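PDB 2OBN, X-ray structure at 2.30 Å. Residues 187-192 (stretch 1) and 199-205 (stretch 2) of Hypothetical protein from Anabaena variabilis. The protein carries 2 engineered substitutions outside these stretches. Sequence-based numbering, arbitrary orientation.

Stretch 1, residues 187-192: LATGQT
Stretch 2 199-205: DGVALDA

The contact between residues 187-192 and 199-205 is made chiefly by backbone, and it centres on Thr189 and Ala188, which have the largest areas covered by the other stretch, followed by Val201. The register runs in step: Ala188 faces Gly200 (CA to CA 4.9 Å), Thr189 faces Val201 (CA to CA 4.9 Å) and Gly190 faces Ala202 (CA to CA 4.1 Å). The touching parts are oblique to one another, their end-to-end directions 65° apart, and together the stretches bury 298 Å².

Ala188 is extended (phi/psi -84/140). Its carbonyl accepts a nearly straight hydrogen bond from the other stretch, Val201 N to Ala188 O at 3.2 Å with an N-H...O angle of 168°. Its small side chain points sideways, and Ala188 CB rests 3.7 Å from Asp199 O. Water 1 ties the same end together, accepting from Ala188 N (3.0 Å) and donating to Asp199 O (2.9 Å).

Gly200 packs against that carbonyl oxygen, with Gly200 CA 3.6 Å from Ala188 O. Its angles, 125/-148, themselves call for glycine, and a CB would also lie 2.6 Å from Ala188 O. Asp199 (-161/169; chi1 -152°, t) lets Gly200 N donate to Asp199 OD1 at 2.7 Å.

Thr189 (-130/9, chi1 60°, p) turns the chain. Its CA-to-CB bond points away overall, though CB still touches stretch 2; its hydroxyl is hydrogen-bonded elsewhere in the structure. Leu203 N donates to Thr189 O at 3.0 Å and 153°, so both cross-stretch hydrogen bonds are backbone to backbone. Water 2 donates to Thr189 O (2.5 Å) and accepts from Asp204 N (3.0 Å). Val201 is extended (-145/132, chi1 56°, p); its branched aliphatic side chain, pointing sideways, suits a buried site.

Gly190 (-141/168) is the N-cap of the helix that begins at Gln191 (-58/-43). The methyl of Ala202 (-85/84) lies against the helix start, Ala202 CB being 4.0 Å from Gln191 N. Gln191 adopts chi1 70° (p), chi2 -73° (m) and chi3 -9°, bringing OE1 within 4.3 Å of Asp204 OD2; the two acceptor oxygens form no hydrogen bond, and OD2 is satisfied elsewhere in the structure.

Stretch 2 ends in a 3-10 segment: Leu203 (-56/-34; chi1 -173°, t; chi2 62°, p), apolar and buried, Asp204 (-70/-11; chi1 72°, p) and Ala205 (-102/1), with Ala205 N donating to Ala202 O at 3.2 Å. Leu187 (-119/121; chi1 -65°, m; chi2 176°, t) and Thr192 (-60/-50; chi1 -58°, m) make no contact with stretch 2.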

# COMPACT_ATOMS: atom_id res chain seq x y z
N LEU B 187 2.29 -5.80 -18.60
CA LEU B 187 1.38 -4.96 -17.80
C LEU B 187 2.15 -3.97 -16.95
O LEU B 187 2.98 -4.35 -16.14
CB LEU B 187 0.49 -5.82 -16.90
CG LEU B 187 -0.47 -6.73 -17.66
CD1 LEU B 187 -1.22 -7.59 -16.68
CD2 LEU B 187 -1.42 -5.92 -18.50
N ALA B 188 1.88 -2.68 -17.17
CA ALA B 188 2.59 -1.60 -16.51
C ALA B 188 1.99 -1.32 -15.14
O ALA B 188 0.77 -1.30 -15.00
CB ALA B 188 2.56 -0.33 -17.37
N THR B 189 2.86 -1.06 -14.17
CA THR B 189 2.47 -0.82 -12.79
C THR B 189 3.10 0.46 -12.16
O THR B 189 2.99 0.70 -10.95
CB THR B 189 2.88 -2.02 -11.95
OG1 THR B 189 4.29 -2.18 -12.04
CG2 THR B 189 2.18 -3.28 -12.44
N GLY B 190 3.76 1.29 -12.99
CA GLY B 190 4.37 2.54 -12.54
C GLY B 190 4.16 3.60 -13.61
O GLY B 190 3.75 3.27 -14.73
N GLN B 191 4.42 4.86 -13.28
CA GLN B 191 4.19 5.98 -14.23
C GLN B 191 4.97 5.83 -15.56
O GLN B 191 4.42 6.08 -16.64
CB GLN B 191 4.44 7.38 -13.58
CG GLN B 191 5.89 7.77 -13.22
CD GLN B 191 6.42 7.04 -12.02
OE1 GLN B 191 5.67 6.34 -11.33
NE2 GLN B 191 7.70 7.19 -11.74
N THR B 192 6.23 5.42 -15.46
CA THR B 192 7.06 5.19 -16.65
C THR B 192 6.44 4.12 -17.52
O THR B 192 6.29 4.30 -18.73
CB THR B 192 8.48 4.73 -16.28
OG1 THR B 192 9.09 5.73 -15.46
CG2 THR B 192 9.32 4.51 -17.52
N ASP B 199 -1.20 2.74 -21.00
CA ASP B 199 -2.23 2.19 -20.13
C ASP B 199 -1.58 1.36 -19.00
O ASP B 199 -0.38 1.07 -19.04
CB ASP B 199 -3.20 1.32 -20.95
CG ASP B 199 -4.62 1.27 -20.36
OD1 ASP B 199 -4.80 1.48 -19.13
OD2 ASP B 199 -5.56 1.02 -21.14
N GLY B 200 -2.38 0.99 -18.02
CA GLY B 200 -1.94 0.22 -16.86
C GLY B 200 -2.31 0.98 -15.62
O GLY B 200 -3.31 1.68 -15.61
N VAL B 201 -1.51 0.85 -14.56
CA VAL B 201 -1.78 1.56 -13.31
C VAL B 201 -0.50 2.00 -12.59
O VAL B 201 0.43 1.23 -12.45
CB VAL B 201 -2.64 0.69 -12.34
CG1 VAL B 201 -2.00 -0.67 -12.06
CG2 VAL B 201 -2.90 1.43 -11.03
N ALA B 202 -0.45 3.26 -12.15
CA ALA B 202 0.68 3.76 -11.35
C ALA B 202 0.36 3.37 -9.91
O ALA B 202 -0.17 4.16 -9.14
CB ALA B 202 0.82 5.25 -11.49
N LEU B 203 0.70 2.13 -9.55
CA LEU B 203 0.35 1.56 -8.25
C LEU B 203 0.80 2.32 -7.02
O LEU B 203 0.08 2.33 -6.03
CB LEU B 203 0.89 0.13 -8.17
CG LEU B 203 0.49 -0.70 -6.95
CD1 LEU B 203 -1.01 -0.90 -6.91
CD2 LEU B 203 1.20 -2.04 -6.98
N ASP B 204 1.96 2.99 -7.07
CA ASP B 204 2.45 3.69 -5.87
C ASP B 204 1.65 4.93 -5.48
O ASP B 204 1.85 5.49 -4.39
CB ASP B 204 3.96 3.98 -5.94
CG ASP B 204 4.34 5.07 -6.94
OD1 ASP B 204 3.48 5.73 -7.54
OD2 ASP B 204 5.56 5.27 -7.12
N ALA B 205 0.76 5.37 -6.37
CA ALA B 205 -0.15 6.48 -6.13
C ALA B 205 -1.56 6.00 -5.79
O ALA B 205 -2.47 6.82 -5.62
CB ALA B 205 -0.19 7.37 -7.35
O HOH W 1 -0.20 -1.79 -19.16
O HOH W 2 4.03 2.11 -9.12